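Local coordinates for putative uncharacterized protein (Mycobacterium abscessus, PDB 3RR6) that is of unknown function but, as a member of the fumarylacetoacetate hydrolase family, may act as a metal-binding isomerase or acetylpyruvate hydrolase, at residues 7-12 with 61-66; 143-148 with 176-181; 16-21 with 34-39; 120-125 with 228-233. All coordinates share one frame; numbering follows the deposited sequence.

Contact 1 of 4, residues 7-12 with 61-66; sequences LGRIAS and PILASK. With EDO (1,2-ethanediol), chain P.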
loop_
_atom_site.group_PDB
_atom_site.type_symbol
_atom_site.label_atom_id
_atom_site.label_comp_id
_atom_site.label_asym_id
_atom_site.label_seq_id
_atom_site.Cartn_x
_atom_site.Cartn_y
_atom_site.Cartn_z
ATOM N N LEU A 7 0.759 -11.936 6.732
ATOM C CA LEU A 7 -0.081 -11.469 7.819
ATOM C C LEU A 7 -1.199 -10.637 7.259
ATOM O O LEU A 7 -1.002 -9.848 6.330
ATOM C CB LEU A 7 0.733 -10.619 8.782
ATOM C CG LEU A 7 1.905 -11.354 9.419
ATOM C CD1 LEU A 7 2.728 -10.360 10.234
ATOM C CD2 LEU A 7 1.440 -12.519 10.286
ATOM N N GLY A 8 -2.378 -10.779 7.838
ATOM C CA GLY A 8 -3.500 -9.964 7.420
ATOM C C GLY A 8 -4.616 -9.978 8.427
ATOM O O GLY A 8 -4.436 -10.423 9.565
ATOM N N ARG A 9 -5.763 -9.467 8.003
ATOM C CA ARG A 9 -6.934 -9.350 8.859
ATOM C C ARG A 9 -8.124 -9.925 8.113
ATOM O O ARG A 9 -8.236 -9.763 6.898
ATOM C CB ARG A 9 -7.202 -7.890 9.236
ATOM C CG ARG A 9 -6.144 -7.302 10.164
ATOM C CD ARG A 9 -6.307 -5.810 10.369
ATOM N NE ARG A 9 -7.540 -5.482 11.081
ATOM C CZ ARG A 9 -8.625 -4.924 10.547
ATOM N NH1 ARG A 9 -8.697 -4.605 9.255
ATOM N NH2 ARG A 9 -9.679 -4.689 11.330
ATOM N N ILE A 10 -8.974 -10.630 8.845
ATOM C CA ILE A 10 -10.164 -11.227 8.249
ATOM C C ILE A 10 -11.398 -10.946 9.065
ATOM O O ILE A 10 -11.324 -10.692 10.261
ATOM C CB ILE A 10 -10.035 -12.761 8.074
ATOM C CG1 ILE A 10 -9.742 -13.439 9.417
ATOM C CG2 ILE A 10 -8.964 -13.077 7.051
ATOM C CD1 ILE A 10 -10.337 -14.803 9.550
ATOM N N ALA A 11 -12.534 -10.977 8.370
ATOM C CA ALA A 11 -13.840 -11.046 8.988
ATOM C C ALA A 11 -14.289 -12.500 8.828
ATOM O O ALA A 11 -14.430 -12.994 7.704
ATOM C CB ALA A 11 -14.808 -10.101 8.286
ATOM N N SER A 12 -14.457 -13.191 9.952
ATOM C CA SER A 12 -14.952 -14.575 9.957
ATOM C C SER A 12 -16.395 -14.604 10.479
ATOM O O SER A 12 -16.924 -13.573 10.900
ATOM C CB SER A 12 -14.041 -15.447 10.827
ATOM O OG SER A 12 -14.222 -15.172 12.209
ATOM N N PRO A 61 -4.986 -5.156 5.747
ATOM C CA PRO A 61 -4.195 -6.085 6.576
ATOM C C PRO A 61 -3.629 -5.547 7.888
ATOM O O PRO A 61 -3.024 -6.312 8.645
ATOM C CB PRO A 61 -3.051 -6.482 5.640
ATOM C CG PRO A 61 -2.920 -5.339 4.702
ATOM C CD PRO A 61 -4.328 -4.888 4.456
ATOM N N ILE A 62 -3.802 -4.258 8.149
ATOM C CA ILE A 62 -3.220 -3.639 9.338
ATOM C C ILE A 62 -4.054 -2.427 9.730
ATOM O O ILE A 62 -4.722 -1.825 8.881
ATOM C CB ILE A 62 -1.745 -3.231 9.053
ATOM C CG1 ILE A 62 -0.943 -3.108 10.342
ATOM C CG2 ILE A 62 -1.685 -1.958 8.225
ATOM C CD1 ILE A 62 -0.406 -4.417 10.840
ATOM N N LEU A 63 -4.038 -2.101 11.017
ATOM C CA LEU A 63 -4.616 -0.874 11.531
ATOM C C LEU A 63 -3.498 0.168 11.615
ATOM O O LEU A 63 -2.636 0.096 12.498
ATOM C CB LEU A 63 -5.227 -1.130 12.912
ATOM C CG LEU A 63 -6.351 -2.173 12.939
ATOM C CD1 LEU A 63 -6.833 -2.380 14.385
ATOM C CD2 LEU A 63 -7.477 -1.744 12.025
ATOM N N ALA A 64 -3.475 1.079 10.643
ATOM C CA ALA A 64 -2.431 2.103 10.534
ATOM C C ALA A 64 -2.846 3.385 11.211
ATOM O O ALA A 64 -3.983 3.827 11.046
ATOM C CB ALA A 64 -2.134 2.396 9.045
ATOM N N SER A 65 -1.935 4.002 11.957
ATOM C CA SER A 65 -2.238 5.311 12.546
ATOM C C SER A 65 -2.213 6.407 11.483
ATOM O O SER A 65 -2.985 7.359 11.557
ATOM C CB SER A 65 -1.312 5.647 13.719
ATOM O OG SER A 65 -0.106 6.256 13.314
ATOM N N LYS A 66 -1.341 6.261 10.487
ATOM C CA LYS A 66 -1.257 7.189 9.374
ATOM C C LYS A 66 -0.697 6.466 8.166
ATOM O O LYS A 66 -0.062 5.413 8.310
ATOM C CB LYS A 66 -0.397 8.410 9.716
ATOM C CG LYS A 66 1.053 8.107 10.094
ATOM C CD LYS A 66 1.801 9.396 10.443
ATOM C CE LYS A 66 3.157 9.175 11.109
ATOM N NZ LYS A 66 3.091 8.455 12.415
HETATM C C1 EDO P . -2.930 -5.260 13.187
HETATM O O1 EDO P . -2.910 -3.826 13.216
HETATM C C2 EDO P . -1.920 -5.826 14.184
HETATM O O2 EDO P . -2.572 -6.147 15.418
#
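Arg9 lays its side chain across the loop Pro61-Leu63, and almost every atom beyond CB finds a neighbour there. The CB bond heads toward 61-66, and CG, set anti to the carbonyl carbon (chi1 -69°), settles 3.6 Å from the carbonyl oxygen of Pro61. One carbon further out, CD lies 3.7 Å from the backbone N of Ile62. The chain then bends at chi3 (66°), which carries the guanidinium over Leu63. NE is 3.9 Å from Leu63 CD2, and that same methyl sits over the centre of the flat group, 3.6 Å above its plane, with the two side chains crossing at about a right angle. At the tip, NH2 is 3.7 Å from Leu63 CD2, while NH1 donates to the carbonyl of Ala60, the residue before Pro61.

Behind the arginine the backbones come close, with the CA atoms of Gly8 and Pro61 4.0 Å apart. The Pro61 CB lies 3.9 Å from Gly8 CA, near the carbonyl of Leu7. On another side of the loop, an ethanediol probably left from crystallisation accepts a nearly straight bond from Leu63 N through O1 at 3.0 Å.

The junction ties strand 6-12 to the loop between strands 57-58 and 67-70. It is a useful example of a charged side chain acting across a contact through its carbons and one flat face, while its N-H bonds Ala60 outside. Between the two segments everything is van der Waals contact, and the Pro61 carbonyl oxygen, with Arg9 CG against it, is buried with no partner in the model.

Contact 2 of 4, residues 143-148 with 176-181; sequences GYTIGN and PWIVTD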
loop_
_atom_site.group_PDB
_atom_site.type_symbol
_atom_site.label_atom_id
_atom_site.label_comp_id
_atom_site.label_asym_id
_atom_site.label_seq_id
_atom_site.Cartn_x
_atom_site.Cartn_y
_atom_site.Cartn_z
ATOM N N GLY A 143 6.815 -5.700 7.080
ATOM C CA GLY A 143 6.788 -6.323 5.772
ATOM C C GLY A 143 6.157 -5.405 4.749
ATOM O O GLY A 143 6.059 -4.192 4.969
ATOM N N TYR A 144 5.731 -5.997 3.639
ATOM C CA TYR A 144 5.291 -5.231 2.464
ATOM C C TYR A 144 3.924 -5.691 2.024
ATOM O O TYR A 144 3.595 -6.871 2.110
ATOM C CB TYR A 144 6.286 -5.378 1.305
ATOM C CG TYR A 144 7.658 -4.917 1.705
ATOM C CD1 TYR A 144 8.008 -3.578 1.629
ATOM C CD2 TYR A 144 8.570 -5.801 2.254
ATOM C CE1 TYR A 144 9.245 -3.138 2.044
ATOM C CE2 TYR A 144 9.817 -5.362 2.684
ATOM C CZ TYR A 144 10.140 -4.037 2.583
ATOM O OH TYR A 144 11.374 -3.603 3.014
ATOM N N THR A 145 3.130 -4.737 1.566
ATOM C CA THR A 145 1.827 -5.037 0.976
ATOM C C THR A 145 1.640 -4.163 -0.268
ATOM O O THR A 145 2.605 -3.559 -0.761
ATOM C CB THR A 145 0.683 -4.924 2.033
ATOM O OG1 THR A 145 -0.517 -5.528 1.521
ATOM C CG2 THR A 145 0.391 -3.483 2.453
ATOM N N ILE A 146 0.422 -4.131 -0.798
ATOM C CA ILE A 146 0.119 -3.358 -2.002
ATOM C C ILE A 146 -0.820 -2.222 -1.617
ATOM O O ILE A 146 -1.667 -2.379 -0.735
ATOM C CB ILE A 146 -0.537 -4.229 -3.090
ATOM C CG1 ILE A 146 0.210 -5.548 -3.239
ATOM C CG2 ILE A 146 -0.599 -3.464 -4.434
ATOM C CD1 ILE A 146 -0.407 -6.504 -4.245
ATOM N N GLY A 147 -0.647 -1.074 -2.259
ATOM C CA GLY A 147 -1.551 0.055 -2.093
ATOM C C GLY A 147 -1.972 0.642 -3.425
ATOM O O GLY A 147 -1.364 0.373 -4.459
ATOM N N ASN A 148 -3.032 1.443 -3.389
ATOM C CA ASN A 148 -3.495 2.212 -4.547
ATOM C C ASN A 148 -3.730 3.641 -4.058
ATOM O O ASN A 148 -4.658 3.887 -3.287
ATOM C CB ASN A 148 -4.770 1.564 -5.094
ATOM C CG ASN A 148 -5.192 2.077 -6.465
ATOM O OD1 ASN A 148 -4.724 3.107 -6.935
ATOM N ND2 ASN A 148 -6.126 1.354 -7.102
ATOM N N PRO A 176 -3.365 -7.554 -0.425
ATOM C CA PRO A 176 -4.305 -8.398 0.339
ATOM C C PRO A 176 -3.776 -8.882 1.692
ATOM O O PRO A 176 -4.549 -9.349 2.530
ATOM C CB PRO A 176 -4.510 -9.593 -0.589
ATOM C CG PRO A 176 -3.228 -9.702 -1.306
ATOM C CD PRO A 176 -2.780 -8.297 -1.555
ATOM N N TRP A 177 -2.464 -8.784 1.874
ATOM C CA TRP A 177 -1.779 -9.254 3.072
ATOM C C TRP A 177 -0.381 -8.676 3.076
ATOM O O TRP A 177 0.076 -8.129 2.068
ATOM C CB TRP A 177 -1.721 -10.794 3.130
ATOM C CG TRP A 177 -1.377 -11.450 1.831
ATOM C CD1 TRP A 177 -0.212 -11.333 1.124
ATOM C CD2 TRP A 177 -2.213 -12.333 1.079
ATOM N NE1 TRP A 177 -0.285 -12.072 -0.037
ATOM C CE2 TRP A 177 -1.498 -12.706 -0.080
ATOM C CE3 TRP A 177 -3.508 -12.838 1.266
ATOM C CZ2 TRP A 177 -2.034 -13.560 -1.054
ATOM C CZ3 TRP A 177 -4.037 -13.710 0.295
ATOM C CH2 TRP A 177 -3.297 -14.048 -0.848
ATOM N N ILE A 178 0.304 -8.829 4.204
ATOM C CA ILE A 178 1.645 -8.301 4.397
ATOM C C ILE A 178 2.640 -9.451 4.362
ATOM O O ILE A 178 2.519 -10.384 5.148
ATOM C CB ILE A 178 1.731 -7.578 5.748
ATOM C CG1 ILE A 178 0.817 -6.357 5.749
ATOM C CG2 ILE A 178 3.173 -7.155 6.067
ATOM C CD1 ILE A 178 0.460 -5.850 7.141
ATOM N N VAL A 179 3.622 -9.378 3.465
ATOM C CA VAL A 179 4.645 -10.432 3.346
ATOM C C VAL A 179 5.873 -10.010 4.129
ATOM O O VAL A 179 6.434 -8.945 3.879
ATOM C CB VAL A 179 5.009 -10.700 1.876
ATOM C CG1 VAL A 179 6.022 -11.844 1.768
ATOM C CG2 VAL A 179 3.747 -11.029 1.084
ATOM N N THR A 180 6.281 -10.829 5.096
ATOM C CA THR A 180 7.330 -10.427 6.026
ATOM C C THR A 180 8.745 -10.843 5.642
ATOM O O THR A 180 9.692 -10.342 6.245
ATOM C CB THR A 180 7.078 -10.995 7.422
ATOM O OG1 THR A 180 7.162 -12.429 7.356
ATOM C CG2 THR A 180 5.733 -10.548 7.952
ATOM N N ASP A 181 8.899 -11.747 4.675
ATOM C CA ASP A 181 10.243 -12.244 4.313
ATOM C C ASP A 181 10.684 -11.840 2.897
ATOM O O ASP A 181 11.510 -12.512 2.272
ATOM C CB ASP A 181 10.323 -13.769 4.520
ATOM C CG ASP A 181 9.259 -14.552 3.742
ATOM O OD1 ASP A 181 8.242 -13.973 3.290
ATOM O OD2 ASP A 181 9.443 -15.785 3.590
#
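Thr145 and Trp177 are joined because the Thr145 hydroxyl stands anti to its backbone N (chi1 -166°), which puts OG1 2.7 Å from the Trp177 carbonyl oxygen, to which it donates. The hydroxyl comes from above the carbonyl plane, 59° out of it, and so does not lie on a lone pair. Ile178 holds its CG1 branch anti to the carbonyl carbon and CG2 anti to the backbone N; the two branches lie along the neighbouring strand. Ile178 CG1 rests 4.0 Å from Thr145 CB, and Ile178 CG2 is 3.7 Å from Gly143 C.

Next to this side-chain bond lies a regular antiparallel hydrogen-bonded pair, Tyr144 with Val179. Val179 N donates to Tyr144 O at 2.8 Å, and Tyr144 N returns a bond to Val179 O at 3.0 Å. Gly143 CA makes a CA-H...O contact of 3.3 Å with that same Val179 O; a CB here would point at 176-181 and clash with Val179 O and Ile178 CG2. Within these segments the pairing stops at the corner at Pro176, which follows a cis peptide bond, and Ile146 CD1 touches Pro176 CD at 4.0 Å. The Pro176 ring also puts CG over the centre of one face of the Trp177 indole, whose NE1 donates to Ile253 O.

The two short strands run antiparallel, their directions 141° apart. Strand 141-152 goes on to bond Gly175 and Pro173 and pairs along its other edge with strand 115-125, while the backbone of Ile178 hydrogen-bonds Leu7 of strand 6-12, placing the contact at the passage from the central strands toward the N-terminal ones.

Contact 3 of 4, residues 16-21 with 34-39; sequences VAFVSI and REIAEH. With EDO (1,2-ethanediol), chain L.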
loop_
_atom_site.group_PDB
_atom_site.type_symbol
_atom_site.label_atom_id
_atom_site.label_comp_id
_atom_site.label_asym_id
_atom_site.label_seq_id
_atom_site.Cartn_x
_atom_site.Cartn_y
_atom_site.Cartn_z
ATOM N N VAL A 16 -13.794 -10.568 13.810
ATOM C CA VAL A 16 -12.609 -10.044 13.108
ATOM C C VAL A 16 -11.321 -10.475 13.815
ATOM O O VAL A 16 -11.263 -10.488 15.044
ATOM C CB VAL A 16 -12.662 -8.508 13.033
ATOM C CG1 VAL A 16 -11.344 -7.923 12.516
ATOM C CG2 VAL A 16 -13.837 -8.066 12.166
ATOM N N ALA A 17 -10.296 -10.828 13.039
ATOM C CA ALA A 17 -9.063 -11.387 13.591
ATOM C C ALA A 17 -7.830 -11.024 12.768
ATOM O O ALA A 17 -7.913 -10.867 11.555
ATOM C CB ALA A 17 -9.184 -12.904 13.672
ATOM N N PHE A 18 -6.692 -10.909 13.446
ATOM C CA PHE A 18 -5.389 -10.788 12.800
ATOM C C PHE A 18 -4.890 -12.217 12.618
ATOM O O PHE A 18 -4.959 -13.027 13.558
ATOM C CB PHE A 18 -4.429 -9.960 13.673
ATOM C CG PHE A 18 -3.150 -9.547 12.981
ATOM C CD1 PHE A 18 -3.170 -8.645 11.932
ATOM C CD2 PHE A 18 -1.915 -10.044 13.401
ATOM C CE1 PHE A 18 -1.989 -8.252 11.308
ATOM C CE2 PHE A 18 -0.744 -9.643 12.783
ATOM C CZ PHE A 18 -0.787 -8.759 11.727
ATOM N N VAL A 19 -4.415 -12.532 11.414
ATOM C CA VAL A 19 -4.111 -13.904 11.040
ATOM C C VAL A 19 -2.803 -14.066 10.279
ATOM O O VAL A 19 -2.314 -13.129 9.643
ATOM C CB VAL A 19 -5.233 -14.505 10.152
ATOM C CG1 VAL A 19 -6.510 -14.676 10.955
ATOM C CG2 VAL A 19 -5.486 -13.629 8.903
ATOM N N SER A 20 -2.255 -15.281 10.363
ATOM C CA SER A 20 -1.224 -15.756 9.452
ATOM C C SER A 20 -1.919 -16.540 8.337
ATOM O O SER A 20 -2.724 -17.441 8.610
ATOM C CB SER A 20 -0.227 -16.653 10.198
ATOM O OG SER A 20 0.693 -17.277 9.315
ATOM N N ILE A 21 -1.623 -16.201 7.084
ATOM C CA ILE A 21 -2.249 -16.855 5.933
ATOM C C ILE A 21 -1.264 -17.852 5.338
ATOM O O ILE A 21 -0.169 -17.485 4.916
ATOM C CB ILE A 21 -2.702 -15.827 4.874
ATOM C CG1 ILE A 21 -3.773 -14.904 5.472
ATOM C CG2 ILE A 21 -3.241 -16.540 3.626
ATOM C CD1 ILE A 21 -3.706 -13.492 4.994
ATOM N N ARG A 34 -4.837 -18.530 10.161
ATOM C CA ARG A 34 -4.578 -18.968 11.535
ATOM C C ARG A 34 -4.570 -17.749 12.460
ATOM O O ARG A 34 -3.747 -16.850 12.293
ATOM C CB ARG A 34 -3.233 -19.694 11.581
ATOM C CG ARG A 34 -2.862 -20.311 12.919
ATOM C CD ARG A 34 -1.419 -20.817 12.902
ATOM N NE ARG A 34 -1.213 -21.882 11.920
ATOM C CZ ARG A 34 -1.329 -23.187 12.164
ATOM N NH1 ARG A 34 -1.662 -23.639 13.372
ATOM N NH2 ARG A 34 -1.114 -24.056 11.182
ATOM N N GLU A 35 -5.487 -17.720 13.430
ATOM C CA GLU A 35 -5.650 -16.560 14.297
ATOM C C GLU A 35 -4.447 -16.349 15.217
ATOM O O GLU A 35 -3.999 -17.271 15.903
ATOM C CB GLU A 35 -6.929 -16.679 15.138
ATOM C CG GLU A 35 -7.200 -15.468 16.021
ATOM C CD GLU A 35 -8.438 -15.614 16.883
ATOM O OE1 GLU A 35 -8.624 -16.689 17.492
ATOM O OE2 GLU A 35 -9.224 -14.643 16.963
ATOM N N ILE A 36 -3.956 -15.115 15.241
ATOM C CA ILE A 36 -2.834 -14.726 16.078
ATOM C C ILE A 36 -3.336 -14.231 17.439
ATOM O O ILE A 36 -4.291 -13.453 17.524
ATOM C CB ILE A 36 -1.968 -13.663 15.356
ATOM C CG1 ILE A 36 -1.184 -14.335 14.231
ATOM C CG2 ILE A 36 -1.008 -12.962 16.302
ATOM C CD1 ILE A 36 -0.538 -13.349 13.258
ATOM N N ALA A 37 -2.704 -14.726 18.500
ATOM C CA ALA A 37 -3.021 -14.327 19.865
ATOM C C ALA A 37 -2.251 -13.079 20.280
ATOM O O ALA A 37 -2.854 -12.062 20.639
ATOM C CB ALA A 37 -2.714 -15.493 20.833
ATOM N N GLU A 38 -0.924 -13.155 20.246
ATOM C CA GLU A 38 -0.072 -12.073 20.731
ATOM C C GLU A 38 1.146 -11.855 19.843
ATOM O O GLU A 38 1.489 -12.700 19.013
ATOM C CB GLU A 38 0.407 -12.368 22.154
ATOM C CG GLU A 38 -0.684 -12.373 23.207
ATOM C CD GLU A 38 -0.128 -12.660 24.588
ATOM O OE1 GLU A 38 0.401 -11.730 25.243
ATOM O OE2 GLU A 38 -0.210 -13.828 25.012
ATOM N N HIS A 39 1.785 -10.702 20.049
ATOM C CA HIS A 39 3.056 -10.350 19.405
ATOM C C HIS A 39 2.953 -10.273 17.881
ATOM O O HIS A 39 3.785 -10.834 17.174
ATOM C CB HIS A 39 4.163 -11.322 19.824
ATOM C CG HIS A 39 4.137 -11.672 21.277
ATOM N ND1 HIS A 39 4.224 -10.722 22.272
ATOM C CD2 HIS A 39 4.018 -12.867 21.903
ATOM C CE1 HIS A 39 4.167 -11.321 23.450
ATOM N NE2 HIS A 39 4.040 -12.621 23.252
HETATM C C1 EDO L . -4.602 -9.905 17.564
HETATM O O1 EDO L . -5.747 -9.167 17.121
HETATM C C2 EDO L . -3.367 -9.014 17.600
HETATM O O2 EDO L . -2.598 -9.335 18.769
HETATM O O HOH W 1 -6.343 -11.848 16.216
#
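Phe18 and Ile36 form the dense part of this hairpin contact, lying side by side and pointing the same way, with Phe18 CD2 3.6 Å from Ile36 CD1. Ile36 reaches the ring because CG1 is anti to its carbonyl carbon (chi1 -73°), and Ile36 CD1 also lies close to the backbone of Val19 and Ser20. Three backbone bonds bind the strands beneath: Ile36 N to Phe18 O at 2.9 Å, and a mutual pair between Ser20 and Arg34, where Arg34 N meets Ser20 O at 2.8 Å. Between them Val19 CA comes within 3.2 Å of Arg34 O.

Past Ile36 the strands part, and a water and an ethanediol lie between them. Phe18 N and Ile36 O are joined through the water, which accepts from the first and donates to the second, each at 2.9 Å. The ethanediol, probably from the crystallisation liquor, touches this water weakly. The charged ends find partners beyond these segments: Glu35 OE2 makes a salt bridge to Arg49, and Arg34 NE one to Glu22, which Ser20 OG also meets.

The chemistry is thus graded, with direct backbone bonds and apolar packing giving way to water-mediated pairing where the strands separate.

Contact 4 of 4, residues 120-125 with 228-233; sequences ELAIVI and VILTGT. With EDO (1,2-ethanediol), chain O.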
loop_
_atom_site.group_PDB
_atom_site.type_symbol
_atom_site.label_atom_id
_atom_site.label_comp_id
_atom_site.label_asym_id
_atom_site.label_seq_id
_atom_site.Cartn_x
_atom_site.Cartn_y
_atom_site.Cartn_z
ATOM N N GLU A 120 1.034 1.040 -6.032
ATOM C CA GLU A 120 2.263 1.256 -5.247
ATOM C C GLU A 120 2.623 0.077 -4.352
ATOM O O GLU A 120 1.757 -0.620 -3.837
ATOM C CB GLU A 120 2.137 2.512 -4.368
ATOM C CG GLU A 120 1.479 3.683 -5.090
ATOM C CD GLU A 120 1.894 5.055 -4.647
ATOM O OE1 GLU A 120 2.658 5.201 -3.676
ATOM O OE2 GLU A 120 1.488 6.013 -5.341
ATOM N N LEU A 121 3.921 -0.123 -4.166
ATOM C CA LEU A 121 4.433 -0.964 -3.082
ATOM C C LEU A 121 4.271 -0.220 -1.762
ATOM O O LEU A 121 4.649 0.953 -1.657
ATOM C CB LEU A 121 5.912 -1.289 -3.308
ATOM C CG LEU A 121 6.596 -2.076 -2.188
ATOM C CD1 LEU A 121 6.106 -3.518 -2.178
ATOM C CD2 LEU A 121 8.126 -2.029 -2.337
ATOM N N ALA A 122 3.712 -0.902 -0.761
ATOM C CA ALA A 122 3.483 -0.324 0.561
ATOM C C ALA A 122 4.397 -0.937 1.609
ATOM O O ALA A 122 4.431 -2.150 1.772
ATOM C CB ALA A 122 2.010 -0.529 0.978
ATOM N N ILE A 123 5.126 -0.085 2.321
ATOM C CA ILE A 123 5.927 -0.484 3.481
ATOM C C ILE A 123 5.030 -0.449 4.714
ATOM O O ILE A 123 4.303 0.523 4.925
ATOM C CB ILE A 123 7.053 0.536 3.719
ATOM C CG1 ILE A 123 7.995 0.641 2.522
ATOM C CG2 ILE A 123 7.859 0.202 4.991
ATOM C CD1 ILE A 123 8.832 1.916 2.560
ATOM N N VAL A 124 5.080 -1.491 5.537
ATOM C CA VAL A 124 4.390 -1.487 6.822
ATOM C C VAL A 124 5.431 -1.491 7.938
ATOM O O VAL A 124 6.257 -2.412 8.035
ATOM C CB VAL A 124 3.414 -2.668 6.990
ATOM C CG1 VAL A 124 2.655 -2.534 8.325
ATOM C CG2 VAL A 124 2.433 -2.750 5.791
ATOM N N ILE A 125 5.388 -0.459 8.780
ATOM C CA ILE A 125 6.325 -0.289 9.900
ATOM C C ILE A 125 5.979 -1.248 11.038
ATOM O O ILE A 125 4.804 -1.502 11.320
ATOM C CB ILE A 125 6.297 1.186 10.389
ATOM C CG1 ILE A 125 6.746 2.122 9.257
ATOM C CG2 ILE A 125 7.098 1.393 11.676
ATOM C CD1 ILE A 125 8.193 1.978 8.816
ATOM N N VAL A 228 1.873 2.939 7.510
ATOM C CA VAL A 228 2.089 2.543 6.125
ATOM C C VAL A 228 2.796 3.668 5.388
ATOM O O VAL A 228 2.423 4.830 5.541
ATOM C CB VAL A 228 0.756 2.228 5.451
ATOM C CG1 VAL A 228 0.929 1.998 3.950
ATOM C CG2 VAL A 228 0.106 1.003 6.097
ATOM N N ILE A 229 3.817 3.323 4.605
ATOM C CA ILE A 229 4.448 4.271 3.687
ATOM C C ILE A 229 4.309 3.748 2.258
ATOM O O ILE A 229 4.838 2.685 1.915
ATOM C CB ILE A 229 5.940 4.520 3.980
ATOM C CG1 ILE A 229 6.155 4.927 5.436
ATOM C CG2 ILE A 229 6.460 5.611 3.020
ATOM C CD1 ILE A 229 7.642 4.948 5.856
ATOM N N LEU A 230 3.577 4.481 1.425
ATOM C CA LEU A 230 3.445 4.143 0.006
ATOM C C LEU A 230 4.654 4.699 -0.731
ATOM O O LEU A 230 5.007 5.862 -0.557
ATOM C CB LEU A 230 2.155 4.715 -0.570
ATOM C CG LEU A 230 0.854 4.301 0.115
ATOM C CD1 LEU A 230 -0.331 4.892 -0.625
ATOM C CD2 LEU A 230 0.735 2.779 0.180
ATOM N N THR A 231 5.283 3.875 -1.557
ATOM C CA THR A 231 6.615 4.203 -2.082
ATOM C C THR A 231 6.651 4.912 -3.442
ATOM O O THR A 231 7.730 5.160 -3.967
ATOM C CB THR A 231 7.489 2.947 -2.152
ATOM O OG1 THR A 231 6.870 1.975 -3.007
ATOM C CG2 THR A 231 7.705 2.362 -0.743
ATOM N N GLY A 232 5.488 5.262 -3.978
ATOM C CA GLY A 232 5.385 5.980 -5.253
ATOM C C GLY A 232 4.782 5.105 -6.343
ATOM O O GLY A 232 4.425 3.955 -6.109
ATOM N N THR A 233 4.633 5.672 -7.540
ATOM C CA THR A 233 3.944 4.966 -8.628
ATOM C C THR A 233 4.652 5.251 -9.942
ATOM O O THR A 233 5.139 6.356 -10.146
ATOM C CB THR A 233 2.441 5.361 -8.680
ATOM O OG1 THR A 233 1.698 4.364 -9.395
ATOM C CG2 THR A 233 2.229 6.713 -9.340
HETATM C C1 EDO O . 6.788 7.792 -12.003
HETATM O O1 EDO O . 7.230 8.023 -10.658
HETATM C C2 EDO O . 6.982 9.041 -12.838
HETATM O O2 EDO O . 6.023 10.038 -12.473
HETATM O O HOH W 2 5.826 1.747 -5.469
#
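Ile123 and Ile229 form the centre of the backbone pairing, an antiparallel hydrogen-bonded pair in which Ile123 N reaches Ile229 O at 2.8 Å and Ile229 N returns to Ile123 O at 2.9 Å. Non-hydrogen-bonded pairs stand on each side, Ala122 with Leu230 and Val124 with Val228.

Where strand 228-230 ends, side-chain oxygens join the backbone bonding. Leu121 O accepts twice from Thr231: from N, nearly along the C=O axis, and from OG1 at 2.8 Å. The hydroxyl gets there by occupying the crowded position between its backbone N and carbonyl carbon (chi1 59°). Glu120 OE1 takes the N-H of Gly232 at 2.8 Å, met from above the carboxylate plane. A water accepts from Leu121 N and donates to Thr231 OG1 and Gly232 O. At the backbone angles of Gly232 a CB would press on the preceding carbonyl O.

Apolar contacts divide between the two faces. On one, Ala122 CB packs 3.6 Å from Leu230 CD2; on the other, Ile123 CD1 lies 3.5 Å from Thr231 CG2. Glu120 also packs, OE1 3.2 Å from Leu230 CB and OE2 3.5 Å from Thr233 CB.

Helix 210-220 covers the isoleucine face through Val210 and Ile213, Leu174 of strand 172-179 backs Ala122 and Val228, strand 67-70 runs parallel beside 228-230, and strand 141-152 pairs with the other edge of 115-125.

Contacts 2 and 4 lie in the buried centre of the hydrolase-family region and share a boundary, since strands 141-152 and 115-125 are hydrogen-bonded neighbours. Contact 3 sits farthest out, on a partly buried hairpin, and touches contact 4 nowhere. Contact 1 mediates: its strand 6-12 bonds to the strand of contact 3 on one edge and to that of contact 2 on the other, while Lys66 probably bonds Val228 of contact 4. Chemistry follows position. The two central contacts combine backbone pairing with threonine hydroxyls; contact 3 ends in water and salt bridges to outside residues; contact 1, between a strand and a loop, relies on packing between its two segments.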